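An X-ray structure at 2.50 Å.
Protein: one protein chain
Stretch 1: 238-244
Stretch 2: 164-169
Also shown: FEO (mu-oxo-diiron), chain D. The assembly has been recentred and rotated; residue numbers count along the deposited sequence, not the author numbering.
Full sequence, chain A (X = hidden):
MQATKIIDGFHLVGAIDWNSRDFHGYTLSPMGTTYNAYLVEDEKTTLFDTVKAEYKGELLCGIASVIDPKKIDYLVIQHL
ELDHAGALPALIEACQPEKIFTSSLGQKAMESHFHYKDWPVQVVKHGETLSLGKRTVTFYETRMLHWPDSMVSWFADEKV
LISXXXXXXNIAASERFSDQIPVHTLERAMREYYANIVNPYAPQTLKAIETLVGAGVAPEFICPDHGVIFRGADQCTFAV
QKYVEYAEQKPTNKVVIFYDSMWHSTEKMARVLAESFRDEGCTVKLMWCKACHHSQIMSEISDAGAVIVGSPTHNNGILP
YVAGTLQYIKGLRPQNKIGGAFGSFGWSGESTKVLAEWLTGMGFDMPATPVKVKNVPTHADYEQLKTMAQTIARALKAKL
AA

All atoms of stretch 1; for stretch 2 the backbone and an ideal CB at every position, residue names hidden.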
ATOM      1  N   PHE A 238     -27.272 -16.571  17.119  1.00 19.29           N
ATOM      2  CA  PHE A 238     -25.836 -16.627  16.867  1.00 20.86           C
ATOM      3  C   PHE A 238     -25.364 -15.336  16.199  1.00 25.91           C
ATOM      4  O   PHE A 238     -24.462 -14.672  16.718  1.00 32.25           O
ATOM      5  CB  PHE A 238     -25.517 -17.837  16.004  1.00 22.47           C
ATOM      6  CG  PHE A 238     -24.065 -17.996  15.604  1.00 28.85           C
ATOM      7  CD1 PHE A 238     -23.103 -18.353  16.531  1.00 30.77           C
ATOM      8  CD2 PHE A 238     -23.678 -17.789  14.291  1.00 28.15           C
ATOM      9  CE1 PHE A 238     -21.778 -18.509  16.154  1.00 32.11           C
ATOM     10  CE2 PHE A 238     -22.358 -17.946  13.908  1.00 30.45           C
ATOM     11  CZ  PHE A 238     -21.401 -18.308  14.838  1.00 29.68           C
ATOM     12  N   ALA A 239     -25.967 -14.972  15.068  1.00 21.17           N
ATOM     13  CA  ALA A 239     -25.581 -13.775  14.336  1.00 21.79           C
ATOM     14  C   ALA A 239     -25.528 -12.543  15.235  1.00 25.30           C
ATOM     15  O   ALA A 239     -24.545 -11.793  15.250  1.00 34.91           O
ATOM     16  CB  ALA A 239     -26.532 -13.491  13.175  1.00 16.19           C
ATOM     17  N   VAL A 240     -26.608 -12.328  15.982  1.00 27.80           N
ATOM     18  CA  VAL A 240     -26.729 -11.141  16.820  1.00 23.74           C
ATOM     19  C   VAL A 240     -25.792 -11.199  18.018  1.00 21.96           C
ATOM     20  O   VAL A 240     -25.230 -10.178  18.408  1.00 24.41           O
ATOM     21  CB  VAL A 240     -28.177 -10.961  17.317  1.00 21.90           C
ATOM     22  CG1 VAL A 240     -28.230  -9.922  18.424  1.00 21.69           C
ATOM     23  CG2 VAL A 240     -29.068 -10.581  16.154  1.00 14.41           C
ATOM     24  N   GLN A 241     -25.634 -12.393  18.581  1.00 21.11           N
ATOM     25  CA  GLN A 241     -24.650 -12.610  19.628  1.00 29.47           C
ATOM     26  C   GLN A 241     -23.301 -12.042  19.191  1.00 27.90           C
ATOM     27  O   GLN A 241     -22.716 -11.158  19.804  1.00 40.04           O
ATOM     28  CB  GLN A 241     -24.507 -14.100  19.895  1.00 47.72           C
ATOM     29  CG  GLN A 241     -25.039 -14.643  21.203  1.00 65.32           C
ATOM     30  CD  GLN A 241     -24.596 -16.086  21.416  1.00 81.39           C
ATOM     31  OE1 GLN A 241     -23.577 -16.531  20.885  1.00 98.85           O
ATOM     32  NE2 GLN A 241     -25.378 -16.820  22.200  1.00 96.11           N
ATOM     33  N   LYS A 242     -22.840 -12.592  18.076  1.00 30.61           N
ATOM     34  CA  LYS A 242     -21.563 -12.277  17.459  1.00 25.50           C
ATOM     35  C   LYS A 242     -21.386 -10.795  17.174  1.00 22.30           C
ATOM     36  O   LYS A 242     -20.333 -10.248  17.497  1.00 14.81           O
ATOM     37  CB  LYS A 242     -21.443 -13.108  16.172  1.00 19.47           C
ATOM     38  CG  LYS A 242     -21.000 -14.534  16.501  1.00 24.73           C
ATOM     39  CD  LYS A 242     -19.490 -14.568  16.721  1.00 35.07           C
ATOM     40  CE  LYS A 242     -19.119 -15.468  17.884  1.00 38.69           C
ATOM     41  NZ  LYS A 242     -17.643 -15.589  18.055  1.00 45.13           N
ATOM     42  N   TYR A 243     -22.394 -10.152  16.588  1.00 18.15           N
ATOM     43  CA  TYR A 243     -22.258  -8.733  16.268  1.00 18.69           C
ATOM     44  C   TYR A 243     -21.978  -7.929  17.529  1.00 21.29           C
ATOM     45  O   TYR A 243     -21.154  -7.016  17.523  1.00 32.52           O
ATOM     46  CB  TYR A 243     -23.504  -8.191  15.545  1.00 15.09           C
ATOM     47  CG  TYR A 243     -23.205  -8.097  14.062  1.00 14.49           C
ATOM     48  CD1 TYR A 243     -22.630  -9.208  13.446  1.00 15.03           C
ATOM     49  CD2 TYR A 243     -23.467  -6.973  13.302  1.00 11.46           C
ATOM     50  CE1 TYR A 243     -22.334  -9.189  12.099  1.00 11.89           C
ATOM     51  CE2 TYR A 243     -23.163  -6.955  11.948  1.00 10.51           C
ATOM     52  CZ  TYR A 243     -22.596  -8.065  11.353  1.00  9.83           C
ATOM     53  OH  TYR A 243     -22.285  -8.069  10.007  1.00 13.61           O
ATOM     54  N   VAL A 244     -22.681  -8.304  18.598  1.00 20.86           N
ATOM     55  CA  VAL A 244     -22.442  -7.672  19.892  1.00 19.79           C
ATOM     56  C   VAL A 244     -20.996  -7.896  20.317  1.00 15.45           C
ATOM     57  O   VAL A 244     -20.273  -6.987  20.689  1.00 18.08           O
ATOM     58  CB  VAL A 244     -23.400  -8.217  20.964  1.00 23.30           C
ATOM     59  CG1 VAL A 244     -23.029  -7.676  22.339  1.00 18.47           C
ATOM     60  CG2 VAL A 244     -24.838  -7.869  20.618  1.00 19.85           C
ATOM     61  N   UNK A 164     -29.927  -5.789   4.766  1.00 20.41           N
ATOM     62  CA  UNK A 164     -28.905  -5.207   3.893  1.00 12.71           C
ATOM     63  C   UNK A 164     -27.531  -5.786   4.232  1.00 11.53           C
ATOM     64  O   UNK A 164     -27.410  -7.010   4.339  1.00 13.96           O
ATOM     65  CB  UNK A 164     -28.888  -3.683   4.023  1.00 12.71           C
ATOM     66  N   UNK A 165     -26.476  -4.996   4.320  1.00  9.04           N
ATOM     67  CA  UNK A 165     -25.144  -5.529   4.548  1.00 10.83           C
ATOM     68  C   UNK A 165     -24.979  -6.125   5.939  1.00 17.79           C
ATOM     69  O   UNK A 165     -24.110  -6.960   6.181  1.00 18.76           O
ATOM     70  CB  UNK A 165     -24.102  -4.429   4.332  1.00 10.83           C
ATOM     71  N   UNK A 166     -25.791  -5.696   6.901  1.00 20.68           N
ATOM     72  CA  UNK A 166     -25.646  -6.174   8.276  1.00 21.22           C
ATOM     73  C   UNK A 166     -25.834  -7.684   8.345  1.00 20.51           C
ATOM     74  O   UNK A 166     -26.819  -8.221   7.822  1.00 23.72           O
ATOM     75  CB  UNK A 166     -26.649  -5.475   9.196  1.00 21.22           C
ATOM     76  N   UNK A 167     -24.883  -8.345   8.994  1.00 12.66           N
ATOM     77  CA  UNK A 167     -24.887  -9.789   9.186  1.00 16.35           C
ATOM     78  C   UNK A 167     -24.404 -10.483   7.917  1.00 22.95           C
ATOM     79  O   UNK A 167     -24.321 -11.709   7.847  1.00 21.90           O
ATOM     80  CB  UNK A 167     -26.284 -10.281   9.570  1.00 16.35           C
ATOM     81  N   UNK A 168     -24.092  -9.661   6.916  1.00 22.48           N
ATOM     82  CA  UNK A 168     -23.610 -10.181   5.653  1.00 13.63           C
ATOM     83  C   UNK A 168     -22.275 -10.872   5.824  1.00 11.56           C
ATOM     84  O   UNK A 168     -21.467 -10.617   6.710  1.00 12.82           O
ATOM     85  CB  UNK A 168     -23.496  -9.058   4.620  1.00 13.63           C
ATOM     86  N   UNK A 169     -21.991 -11.813   4.932  1.00  9.08           N
ATOM     87  CA  UNK A 169     -20.658 -12.399   4.945  1.00 10.16           C
ATOM     88  C   UNK A 169     -20.270 -12.636   3.491  1.00 18.51           C
ATOM     89  O   UNK A 169     -21.133 -12.966   2.681  1.00 18.88           O
ATOM     90  CB  UNK A 169     -20.611 -13.692   5.762  1.00 10.16           C
TER
HETATM   91 FE1  FEO D 404     -23.093  -4.565   0.201  1.00 11.81          FE
HETATM   92 FE2  FEO D 404     -22.533  -1.589   1.658  1.00 15.50          FE
HETATM   93  O   FEO D 404     -23.106  -2.846  -0.124  1.00 24.07           O

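Stretch 1 is a run of helix. Ala 239 and Tyr 243 point their CA-to-CB bonds toward stretch 2, with Val 240 sideways. They offer a mostly apolar surface and one polar side-chain atom, Tyr 243 OH.

Position 164 has phi/psi of 51/-136, a backbone that glycine takes most easily; asparagine is among the residues that tolerate such angles, at some cost. Nothing of stretch 1 lies within 5.5 Å of the ideal CB. The residue is Asn 164. Asn 164 OD1 accepts a hydrogen bond from the backbone N of 165 at 2.6 Å.

At 165 no stretch 1 atom lies within 5.5 Å of the ideal CB, which is on the side of the diiron group. A short carboxylate could bridge both irons; histidine could bind one. It is Asp 165, and its carboxylate bridges the two irons: OD1 is 2.0 Å from FE1 of FEO and OD2 is 1.9 Å from FE2 of FEO. It also opens a type II beta turn that ends at 168.

Position 166 is in the turn, with phi/psi of -61/130. Its CB points sideways, 4.7 Å (ideal CB) from Tyr 243 CE2. An apolar side chain of several shapes would fit: valine, leucine, isoleucine or methionine. Ile 166 is found. Its CG2 packs 3.8 Å from Tyr 243 CE2, while the end of the side chain leads away.

Position 167 has phi/psi of 79/0, the left-handed corner of the turn. Glycine or asparagine would be easiest for the backbone. The neighbours, however, favour a large apolar group: the ideal CB is 4.8 Å from Ala 239 CB and 4.6 Å from Tyr 243 OH. Leucine, methionine or an aromatic residue could use this space. The residue is Phe 167, and its ring extends to the helix. CD1 lies 3.8 Å from Ala 239 CB, and CZ lies 3.8 Å from Val 240 CG2. CE1 sits over one face of the Tyr 243 ring, 3.6 Å from Tyr 243 CG. The backbone is held too: Phe 167 N donates to Tyr 243 OH at 2.8 Å.

Position 168 has its ideal CB pointing away from stretch 1 and only 2.7 Å from Asp 165 O, a clash. Glycine is the clear choice, and Gly 168 is present. Its N closes the turn on Asp 165 O at 2.8 Å. Water 1 links Gly 168 O to Tyr 243 OH.

Position 169 is extended and free of stretch 1, so many residues would do. Gln 169 NE2 donates to Phe 167 O at 2.9 Å.

Stretch 2 164-169: NDIFGQ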
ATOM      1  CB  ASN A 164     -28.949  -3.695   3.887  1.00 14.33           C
ATOM      2  CG  ASN A 164     -28.409  -2.828   4.980  1.00 25.15           C
ATOM      3  OD1 ASN A 164     -27.185  -2.636   5.049  1.00 35.11           O
ATOM      4  ND2 ASN A 164     -29.261  -2.283   5.835  1.00 25.58           N
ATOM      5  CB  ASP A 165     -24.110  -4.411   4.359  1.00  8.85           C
ATOM      6  CG  ASP A 165     -23.889  -4.029   2.914  1.00 14.45           C
ATOM      7  OD1 ASP A 165     -23.958  -4.911   2.032  1.00 21.92           O
ATOM      8  OD2 ASP A 165     -23.640  -2.827   2.644  1.00 15.48           O
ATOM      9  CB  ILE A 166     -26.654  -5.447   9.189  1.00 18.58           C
ATOM     10  CG1 ILE A 166     -26.616  -3.927   8.988  1.00 17.40           C
ATOM     11  CG2 ILE A 166     -26.492  -5.801  10.656  1.00  7.18           C
ATOM     12  CD1 ILE A 166     -27.812  -3.205   9.566  1.00 21.29           C
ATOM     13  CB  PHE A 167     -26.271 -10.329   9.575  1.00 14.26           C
ATOM     14  CG  PHE A 167     -26.769  -9.707  10.873  1.00 21.67           C
ATOM     15  CD1 PHE A 167     -26.037  -9.869  12.041  1.00 24.90           C
ATOM     16  CD2 PHE A 167     -27.945  -8.979  10.911  1.00 22.78           C
ATOM     17  CE1 PHE A 167     -26.467  -9.308  13.228  1.00 24.32           C
ATOM     18  CE2 PHE A 167     -28.377  -8.413  12.095  1.00 25.10           C
ATOM     19  CZ  PHE A 167     -27.639  -8.576  13.252  1.00 23.12           C
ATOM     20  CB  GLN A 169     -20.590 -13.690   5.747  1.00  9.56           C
ATOM     21  CG  GLN A 169     -21.796 -14.042   6.592  1.00  6.50           C
ATOM     22  CD  GLN A 169     -22.961 -14.527   5.753  1.00  9.55           C
ATOM     23  OE1 GLN A 169     -22.833 -15.359   4.861  1.00 17.19           O
ATOM     24  NE2 GLN A 169     -24.141 -13.994   6.038  1.00 15.00           N
TER
HETATM   25  O   HOH W   1     -20.879 -10.041   9.293  1.00 15.14           O
HETATM   26  O   HOH W   2     -25.313  -4.646  -0.788  1.00 23.72           O
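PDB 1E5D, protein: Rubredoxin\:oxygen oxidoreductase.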